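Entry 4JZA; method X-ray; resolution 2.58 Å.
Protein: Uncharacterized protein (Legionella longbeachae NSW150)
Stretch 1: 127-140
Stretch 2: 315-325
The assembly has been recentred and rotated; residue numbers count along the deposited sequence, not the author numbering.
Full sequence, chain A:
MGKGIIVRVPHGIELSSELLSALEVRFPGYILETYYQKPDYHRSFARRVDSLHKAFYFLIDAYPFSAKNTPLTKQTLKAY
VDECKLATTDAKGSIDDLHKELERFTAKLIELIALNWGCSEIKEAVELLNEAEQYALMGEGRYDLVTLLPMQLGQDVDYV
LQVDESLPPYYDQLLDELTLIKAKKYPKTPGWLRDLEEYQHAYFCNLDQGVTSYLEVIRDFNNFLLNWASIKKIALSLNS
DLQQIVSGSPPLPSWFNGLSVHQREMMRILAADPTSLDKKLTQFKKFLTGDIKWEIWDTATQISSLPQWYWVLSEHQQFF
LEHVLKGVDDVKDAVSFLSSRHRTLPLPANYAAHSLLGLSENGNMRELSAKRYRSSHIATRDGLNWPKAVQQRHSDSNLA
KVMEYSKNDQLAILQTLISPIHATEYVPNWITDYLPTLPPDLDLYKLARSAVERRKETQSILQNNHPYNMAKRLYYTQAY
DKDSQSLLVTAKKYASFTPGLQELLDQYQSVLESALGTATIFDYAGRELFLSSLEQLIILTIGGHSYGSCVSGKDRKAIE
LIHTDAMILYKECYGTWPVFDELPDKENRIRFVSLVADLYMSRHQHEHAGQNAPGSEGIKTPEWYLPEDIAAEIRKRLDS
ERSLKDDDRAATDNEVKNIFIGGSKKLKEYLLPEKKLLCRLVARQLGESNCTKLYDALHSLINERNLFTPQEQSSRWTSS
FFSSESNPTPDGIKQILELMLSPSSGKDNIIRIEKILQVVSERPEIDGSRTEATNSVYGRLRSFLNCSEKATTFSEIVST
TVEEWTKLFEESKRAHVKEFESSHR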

ATOM      1  N   GLU A 127      -6.585   5.539   2.184  1.00 49.73           N
ATOM      2  CA  GLU A 127      -6.383   4.116   2.012  1.00 45.39           C
ATOM      3  C   GLU A 127      -7.006   3.616   0.735  1.00 43.94           C
ATOM      4  O   GLU A 127      -6.493   2.693   0.107  1.00 45.21           O
ATOM      5  CB  GLU A 127      -6.916   3.363   3.206  1.00 48.49           C
ATOM      6  CG  GLU A 127      -6.114   3.695   4.454  1.00 59.16           C
ATOM      7  CD  GLU A 127      -6.823   3.369   5.779  1.00 70.05           C
ATOM      8  OE1 GLU A 127      -7.999   2.923   5.767  1.00 70.47           O
ATOM      9  OE2 GLU A 127      -6.180   3.577   6.848  1.00 70.09           O
ATOM     10  N   LEU A 128      -8.118   4.198   0.334  1.00 43.06           N
ATOM     11  CA  LEU A 128      -8.724   3.812  -0.956  1.00 41.02           C
ATOM     12  C   LEU A 128      -7.798   4.068  -2.160  1.00 39.19           C
ATOM     13  O   LEU A 128      -7.561   3.150  -2.968  1.00 36.57           O
ATOM     14  CB  LEU A 128     -10.034   4.535  -1.198  1.00 37.63           C
ATOM     15  CG  LEU A 128     -11.218   4.034  -0.415  1.00 36.65           C
ATOM     16  CD1 LEU A 128     -12.399   4.967  -0.640  1.00 37.01           C
ATOM     17  CD2 LEU A 128     -11.609   2.626  -0.802  1.00 37.60           C
ATOM     18  N   LEU A 129      -7.258   5.286  -2.252  1.00 35.15           N
ATOM     19  CA  LEU A 129      -6.246   5.606  -3.288  1.00 34.22           C
ATOM     20  C   LEU A 129      -4.957   4.720  -3.237  1.00 34.51           C
ATOM     21  O   LEU A 129      -4.486   4.186  -4.241  1.00 33.15           O
ATOM     22  CB  LEU A 129      -5.836   7.066  -3.158  1.00 33.16           C
ATOM     23  CG  LEU A 129      -4.973   7.633  -4.289  1.00 33.24           C
ATOM     24  CD1 LEU A 129      -5.614   7.446  -5.632  1.00 33.46           C
ATOM     25  CD2 LEU A 129      -4.631   9.099  -4.073  1.00 32.09           C
ATOM     26  N   ASN A 130      -4.418   4.562  -2.033  1.00 35.64           N
ATOM     27  CA  ASN A 130      -3.163   3.879  -1.794  1.00 33.54           C
ATOM     28  C   ASN A 130      -3.282   2.467  -2.246  1.00 32.91           C
ATOM     29  O   ASN A 130      -2.406   1.952  -2.913  1.00 34.97           O
ATOM     30  CB  ASN A 130      -2.826   3.928  -0.309  1.00 34.59           C
ATOM     31  CG  ASN A 130      -1.448   3.366  -0.001  1.00 34.81           C
ATOM     32  OD1 ASN A 130      -0.445   3.836  -0.530  1.00 32.49           O
ATOM     33  ND2 ASN A 130      -1.402   2.358   0.877  1.00 35.30           N
ATOM     34  N   GLU A 131      -4.402   1.847  -1.897  1.00 35.63           N
ATOM     35  CA  GLU A 131      -4.687   0.399  -2.206  1.00 33.56           C
ATOM     36  C   GLU A 131      -5.164   0.201  -3.622  1.00 32.40           C
ATOM     37  O   GLU A 131      -4.796  -0.773  -4.269  1.00 34.58           O
ATOM     38  CB  GLU A 131      -5.640  -0.249  -1.156  1.00 32.73           C
ATOM     39  CG  GLU A 131      -4.972  -0.367   0.215  1.00 33.07           C
ATOM     40  CD  GLU A 131      -5.903  -0.640   1.375  1.00 35.56           C
ATOM     41  OE1 GLU A 131      -6.729  -1.575   1.357  1.00 39.73           O
ATOM     42  OE2 GLU A 131      -5.817   0.067   2.367  1.00 41.75           O
ATOM     43  N   ALA A 132      -5.929   1.134  -4.147  1.00 33.63           N
ATOM     44  CA  ALA A 132      -6.222   1.090  -5.585  1.00 36.10           C
ATOM     45  C   ALA A 132      -4.954   1.130  -6.418  1.00 34.40           C
ATOM     46  O   ALA A 132      -4.849   0.430  -7.379  1.00 35.25           O
ATOM     47  CB  ALA A 132      -7.160   2.217  -6.010  1.00 37.67           C
ATOM     48  N   GLU A 133      -3.970   1.916  -6.043  1.00 36.77           N
ATOM     49  CA  GLU A 133      -2.746   1.930  -6.827  1.00 39.19           C
ATOM     50  C   GLU A 133      -2.054   0.559  -6.827  1.00 38.58           C
ATOM     51  O   GLU A 133      -1.523   0.131  -7.831  1.00 39.98           O
ATOM     52  CB  GLU A 133      -1.782   2.966  -6.281  1.00 43.21           C
ATOM     53  CG  GLU A 133      -0.610   3.210  -7.219  1.00 46.64           C
ATOM     54  CD  GLU A 133       0.582   3.897  -6.567  1.00 47.79           C
ATOM     55  OE1 GLU A 133       1.368   4.419  -7.366  1.00 46.43           O
ATOM     56  OE2 GLU A 133       0.745   3.918  -5.310  1.00 44.88           O
ATOM     57  N   GLN A 134      -2.052  -0.116  -5.687  1.00 35.99           N
ATOM     58  CA  GLN A 134      -1.410  -1.401  -5.564  1.00 34.38           C
ATOM     59  C   GLN A 134      -2.026  -2.437  -6.473  1.00 32.93           C
ATOM     60  O   GLN A 134      -1.322  -3.126  -7.169  1.00 32.10           O
ATOM     61  CB  GLN A 134      -1.560  -1.874  -4.120  1.00 38.18           C
ATOM     62  CG  GLN A 134      -0.799  -1.069  -3.061  1.00 38.89           C
ATOM     63  CD  GLN A 134      -1.134  -1.570  -1.686  1.00 43.62           C
ATOM     64  OE1 GLN A 134      -1.658  -2.588  -1.565  1.00 54.27           O
ATOM     65  NE2 GLN A 134      -0.770  -0.946  -0.694  1.00 46.30           N
ATOM     66  N   TYR A 135      -3.356  -2.546  -6.438  1.00 35.24           N
ATOM     67  CA  TYR A 135      -4.101  -3.448  -7.323  1.00 35.63           C
ATOM     68  C   TYR A 135      -3.946  -2.990  -8.788  1.00 36.72           C
ATOM     69  O   TYR A 135      -3.781  -3.846  -9.662  1.00 35.99           O
ATOM     70  CB  TYR A 135      -5.573  -3.585  -6.937  1.00 35.26           C
ATOM     71  CG  TYR A 135      -5.794  -4.519  -5.797  1.00 35.34           C
ATOM     72  CD1 TYR A 135      -5.766  -4.067  -4.507  1.00 36.82           C
ATOM     73  CD2 TYR A 135      -6.079  -5.853  -6.007  1.00 36.29           C
ATOM     74  CE1 TYR A 135      -5.960  -4.920  -3.445  1.00 36.92           C
ATOM     75  CE2 TYR A 135      -6.278  -6.720  -4.954  1.00 34.61           C
ATOM     76  CZ  TYR A 135      -6.200  -6.231  -3.682  1.00 36.65           C
ATOM     77  OH  TYR A 135      -6.373  -7.045  -2.618  1.00 41.22           O
ATOM     78  N   ALA A 136      -3.925  -1.694  -9.078  1.00 33.57           N
ATOM     79  CA  ALA A 136      -3.627  -1.303 -10.481  1.00 37.28           C
ATOM     80  C   ALA A 136      -2.287  -1.834 -10.953  1.00 38.52           C
ATOM     81  O   ALA A 136      -2.154  -2.255 -12.119  1.00 34.43           O
ATOM     82  CB  ALA A 136      -3.625   0.221 -10.710  1.00 37.47           C
ATOM     83  N   LEU A 137      -1.298  -1.792 -10.044  1.00 39.09           N
ATOM     84  CA  LEU A 137       0.046  -2.277 -10.351  1.00 39.12           C
ATOM     85  C   LEU A 137       0.126  -3.814 -10.488  1.00 42.11           C
ATOM     86  O   LEU A 137       0.863  -4.308 -11.353  1.00 42.66           O
ATOM     87  CB  LEU A 137       1.052  -1.804  -9.306  1.00 38.38           C
ATOM     88  CG  LEU A 137       1.317  -0.307  -9.283  1.00 39.03           C
ATOM     89  CD1 LEU A 137       2.097   0.038  -8.013  1.00 41.12           C
ATOM     90  CD2 LEU A 137       2.048   0.197 -10.533  1.00 39.22           C
HETATM   91  N   MSE A 138      -0.589  -4.550  -9.628  1.00 40.55           N
HETATM   92  CA  MSE A 138      -0.633  -5.993  -9.732  1.00 41.58           C
HETATM   93  C   MSE A 138      -1.128  -6.389 -11.103  1.00 44.99           C
HETATM   94  O   MSE A 138      -0.529  -7.214 -11.805  1.00 42.82           O
HETATM   95  CB  MSE A 138      -1.585  -6.488  -8.678  1.00 42.58           C
HETATM   96  CG  MSE A 138      -1.438  -7.970  -8.532  1.00 45.04           C
HETATM   97 SE   MSE A 138      -2.557  -8.651  -7.094  0.92 50.92          SE
HETATM   98  CE  MSE A 138      -4.371  -8.423  -7.855  1.00 44.17           C
ATOM     99  N   GLY A 139      -2.217  -5.756 -11.520  1.00 49.99           N
ATOM    100  CA  GLY A 139      -2.863  -6.044 -12.803  1.00 51.95           C
ATOM    101  C   GLY A 139      -1.940  -5.827 -13.987  1.00 53.06           C
ATOM    102  O   GLY A 139      -1.982  -6.573 -14.936  1.00 54.48           O
ATOM    103  N   GLU A 140      -1.072  -4.836 -13.881  1.00 52.52           N
ATOM    104  CA  GLU A 140      -0.248  -4.385 -14.969  1.00 54.35           C
ATOM    105  C   GLU A 140       0.966  -5.294 -15.119  1.00 52.21           C
ATOM    106  O   GLU A 140       1.506  -5.397 -16.198  1.00 51.61           O
ATOM    107  CB  GLU A 140       0.241  -2.966 -14.670  1.00 63.29           C
ATOM    108  CG  GLU A 140       0.208  -1.972 -15.828  1.00 79.71           C
ATOM    109  CD  GLU A 140       0.742  -0.568 -15.435  1.00 98.61           C
ATOM    110  OE1 GLU A 140       1.842  -0.460 -14.832  1.00 98.63           O
ATOM    111  OE2 GLU A 140       0.069   0.457 -15.721  1.00113.15           O
ATOM    112  N   GLU A 315     -13.865  -4.728   2.275  1.00 45.04           N
ATOM    113  CA  GLU A 315     -14.760  -4.812   1.165  1.00 51.12           C
ATOM    114  C   GLU A 315     -14.158  -4.163  -0.098  1.00 45.90           C
ATOM    115  O   GLU A 315     -14.337  -4.629  -1.217  1.00 41.26           O
ATOM    116  CB  GLU A 315     -16.090  -4.162   1.530  1.00 57.58           C
ATOM    117  CG  GLU A 315     -17.120  -4.385   0.447  1.00 66.09           C
ATOM    118  CD  GLU A 315     -18.362  -3.545   0.607  1.00 74.47           C
ATOM    119  OE1 GLU A 315     -19.447  -4.163   0.629  1.00 86.11           O
ATOM    120  OE2 GLU A 315     -18.259  -2.295   0.676  1.00 67.86           O
ATOM    121  N   HIS A 316     -13.470  -3.059   0.087  1.00 44.64           N
ATOM    122  CA  HIS A 316     -12.837  -2.420  -1.041  1.00 44.81           C
ATOM    123  C   HIS A 316     -11.760  -3.322  -1.673  1.00 44.24           C
ATOM    124  O   HIS A 316     -11.664  -3.414  -2.908  1.00 42.87           O
ATOM    125  CB  HIS A 316     -12.352  -0.981  -0.705  1.00 45.94           C
ATOM    126  CG  HIS A 316     -11.301  -0.905   0.351  1.00 47.12           C
ATOM    127  ND1 HIS A 316     -11.592  -0.632   1.667  1.00 47.17           N
ATOM    128  CD2 HIS A 316      -9.962  -1.068   0.286  1.00 50.89           C
ATOM    129  CE1 HIS A 316     -10.480  -0.643   2.378  1.00 50.72           C
ATOM    130  NE2 HIS A 316      -9.473  -0.909   1.563  1.00 55.10           N
ATOM    131  N   GLN A 317     -10.981  -4.020  -0.852  1.00 42.26           N
ATOM    132  CA  GLN A 317      -9.970  -4.882  -1.425  1.00 43.50           C
ATOM    133  C   GLN A 317     -10.676  -5.901  -2.345  1.00 40.39           C
ATOM    134  O   GLN A 317     -10.179  -6.222  -3.413  1.00 40.42           O
ATOM    135  CB  GLN A 317      -9.156  -5.615  -0.333  1.00 45.47           C
ATOM    136  CG  GLN A 317      -8.161  -4.746   0.416  1.00 46.02           C
ATOM    137  CD  GLN A 317      -6.703  -4.968   0.060  1.00 44.87           C
ATOM    138  OE1 GLN A 317      -6.276  -6.019  -0.454  1.00 43.54           O
ATOM    139  NE2 GLN A 317      -5.928  -3.979   0.356  1.00 43.52           N
ATOM    140  N   GLN A 318     -11.832  -6.394  -1.920  1.00 37.58           N
ATOM    141  CA  GLN A 318     -12.521  -7.474  -2.646  1.00 36.50           C
ATOM    142  C   GLN A 318     -12.984  -6.972  -4.001  1.00 37.59           C
ATOM    143  O   GLN A 318     -12.780  -7.658  -5.011  1.00 37.62           O
ATOM    144  CB  GLN A 318     -13.644  -8.071  -1.834  1.00 33.74           C
ATOM    145  CG  GLN A 318     -13.181  -8.534  -0.456  1.00 34.77           C
ATOM    146  CD  GLN A 318     -14.213  -9.340   0.325  1.00 34.88           C
ATOM    147  OE1 GLN A 318     -15.285  -8.873   0.695  1.00 33.25           O
ATOM    148  NE2 GLN A 318     -13.871 -10.549   0.595  1.00 39.32           N
ATOM    149  N   PHE A 319     -13.507  -5.753  -4.038  1.00 38.63           N
ATOM    150  CA  PHE A 319     -13.875  -5.152  -5.308  1.00 41.31           C
ATOM    151  C   PHE A 319     -12.649  -4.911  -6.146  1.00 41.65           C
ATOM    152  O   PHE A 319     -12.709  -5.080  -7.346  1.00 45.58           O
ATOM    153  CB  PHE A 319     -14.623  -3.832  -5.148  1.00 43.57           C
ATOM    154  CG  PHE A 319     -16.091  -3.979  -4.844  1.00 45.40           C
ATOM    155  CD1 PHE A 319     -16.985  -4.369  -5.831  1.00 46.25           C
ATOM    156  CD2 PHE A 319     -16.585  -3.668  -3.592  1.00 47.12           C
ATOM    157  CE1 PHE A 319     -18.336  -4.457  -5.581  1.00 46.17           C
ATOM    158  CE2 PHE A 319     -17.941  -3.758  -3.327  1.00 49.34           C
ATOM    159  CZ  PHE A 319     -18.821  -4.139  -4.330  1.00 48.66           C
ATOM    160  N   PHE A 320     -11.535  -4.530  -5.532  1.00 43.32           N
ATOM    161  CA  PHE A 320     -10.301  -4.329  -6.293  1.00 40.98           C
ATOM    162  C   PHE A 320      -9.855  -5.675  -6.850  1.00 42.07           C
ATOM    163  O   PHE A 320      -9.495  -5.788  -8.037  1.00 43.54           O
ATOM    164  CB  PHE A 320      -9.176  -3.747  -5.431  1.00 43.01           C
ATOM    165  CG  PHE A 320      -9.406  -2.338  -4.926  1.00 42.12           C
ATOM    166  CD1 PHE A 320     -10.369  -1.529  -5.441  1.00 44.49           C
ATOM    167  CD2 PHE A 320      -8.595  -1.829  -3.931  1.00 43.20           C
ATOM    168  CE1 PHE A 320     -10.534  -0.248  -4.955  1.00 47.40           C
ATOM    169  CE2 PHE A 320      -8.741  -0.564  -3.442  1.00 42.70           C
ATOM    170  CZ  PHE A 320      -9.717   0.236  -3.945  1.00 44.99           C
ATOM    171  N   LEU A 321      -9.879  -6.710  -6.019  1.00 39.64           N
ATOM    172  CA  LEU A 321      -9.461  -8.026  -6.509  1.00 43.71           C
ATOM    173  C   LEU A 321     -10.331  -8.440  -7.683  1.00 44.66           C
ATOM    174  O   LEU A 321      -9.825  -8.850  -8.732  1.00 40.81           O
ATOM    175  CB  LEU A 321      -9.523  -9.087  -5.395  1.00 43.68           C
ATOM    176  CG  LEU A 321      -9.043 -10.503  -5.704  1.00 44.22           C
ATOM    177  CD1 LEU A 321      -7.636 -10.480  -6.231  1.00 43.06           C
ATOM    178  CD2 LEU A 321      -9.105 -11.338  -4.415  1.00 46.41           C
ATOM    179  N   GLU A 322     -11.643  -8.321  -7.461  1.00 47.41           N
ATOM    180  CA  GLU A 322     -12.643  -8.610  -8.460  1.00 48.85           C
ATOM    181  C   GLU A 322     -12.317  -7.901  -9.775  1.00 47.91           C
ATOM    182  O   GLU A 322     -12.375  -8.498 -10.832  1.00 50.50           O
ATOM    183  CB  GLU A 322     -14.037  -8.204  -7.963  1.00 52.77           C
ATOM    184  CG  GLU A 322     -15.128  -8.112  -9.039  1.00 52.65           C
ATOM    185  CD  GLU A 322     -16.475  -7.628  -8.505  1.00 51.79           C
ATOM    186  OE1 GLU A 322     -17.403  -7.399  -9.302  1.00 49.23           O
ATOM    187  OE2 GLU A 322     -16.626  -7.467  -7.278  1.00 51.18           O
ATOM    188  N   HIS A 323     -11.944  -6.645  -9.720  1.00 44.13           N
ATOM    189  CA  HIS A 323     -11.797  -5.902 -10.949  1.00 42.80           C
ATOM    190  C   HIS A 323     -10.611  -6.365 -11.789  1.00 43.54           C
ATOM    191  O   HIS A 323     -10.650  -6.291 -13.008  1.00 43.98           O
ATOM    192  CB  HIS A 323     -11.637  -4.440 -10.636  1.00 41.46           C
ATOM    193  CG  HIS A 323     -11.623  -3.572 -11.852  1.00 43.83           C
ATOM    194  ND1 HIS A 323     -12.761  -3.293 -12.583  1.00 45.38           N
ATOM    195  CD2 HIS A 323     -10.614  -2.892 -12.454  1.00 43.00           C
ATOM    196  CE1 HIS A 323     -12.455  -2.480 -13.582  1.00 44.36           C
ATOM    197  NE2 HIS A 323     -11.161  -2.211 -13.518  1.00 44.87           N
ATOM    198  N   VAL A 324      -9.553  -6.812 -11.129  1.00 42.53           N
ATOM    199  CA  VAL A 324      -8.374  -7.358 -11.802  1.00 40.45           C
ATOM    200  C   VAL A 324      -8.653  -8.737 -12.328  1.00 43.38           C
ATOM    201  O   VAL A 324      -8.224  -9.017 -13.439  1.00 46.87           O
ATOM    202  CB  VAL A 324      -7.164  -7.465 -10.863  1.00 40.37           C
ATOM    203  CG1 VAL A 324      -6.036  -8.216 -11.505  1.00 43.42           C
ATOM    204  CG2 VAL A 324      -6.646  -6.093 -10.513  1.00 41.29           C
ATOM    205  N   LEU A 325      -9.347  -9.589 -11.538  1.00 44.54           N
ATOM    206  CA  LEU A 325      -9.667 -10.975 -11.929  1.00 43.80           C
ATOM    207  C   LEU A 325     -10.583 -10.974 -13.118  1.00 47.00           C
ATOM    208  O   LEU A 325     -10.525 -11.825 -14.003  1.00 52.87           O
ATOM    209  CB  LEU A 325     -10.321 -11.756 -10.794  1.00 42.21           C
ATOM    210  CG  LEU A 325      -9.382 -12.272  -9.710  1.00 44.93           C
ATOM    211  CD1 LEU A 325     -10.143 -12.916  -8.561  1.00 48.43           C
ATOM    212  CD2 LEU A 325      -8.455 -13.304 -10.254  1.00 45.27           C
TER

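Helices 127-140 and 315-325 of one chain run side by side in nearly the same direction, their axes crossing at -22° and approaching to 9.8 Å. The gap narrows along the pair: CA of Leu128 lies 7.5 Å from CA of His316, CA of Tyr135 6.3 Å from CA of Phe320, and CA of Gly139 5.8 Å from CA of Val324. Together the two surfaces bury 606 Å².

Hydrogen bonds gather toward the N-terminal half of the contact. Glu131 OE1 accepts two, from His316 NE2 at 2.8 Å and from Gln317 NE2 at 2.7 Å; the second is almost straight (170°), the first more bent (147°). One carboxylate oxygen thus ties together neighbouring residues of the facing helix. The Gln317 amide also uses its other end: Tyr135 OH donates to Gln317 OE1 at a very short 2.4 Å, near the plane of the phenol ring. Gln317 therefore donates a hydrogen bond to Glu131 and accepts one from Tyr135, residues one helical turn apart.

Aromatic contacts form the middle. Phe320 is a knob in a hole made by Leu128, Glu131, Ala132 and Tyr135. Ala132 CA sits over its ring face, 4.1 Å from the centroid, while Phe320 CB lies over the face of the Tyr135 ring, 3.6 Å from that centroid. The two rings themselves meet obliquely, with planes at 57°. Nearer the N-terminal ends, Leu128 CD2 makes an off-centre CH-pi contact with His316, 4.2 Å from the ring centroid.

Mainly apolar packing closes the other end. The selenomethionine Met138, through CE, reaches Val324 CG1 at 4.0 Å and Leu321 CD1 at 4.2 Å. At Gly139, which has no side chain, the backbone itself meets the valine, CA to Val324 CG1 at 4.1 Å.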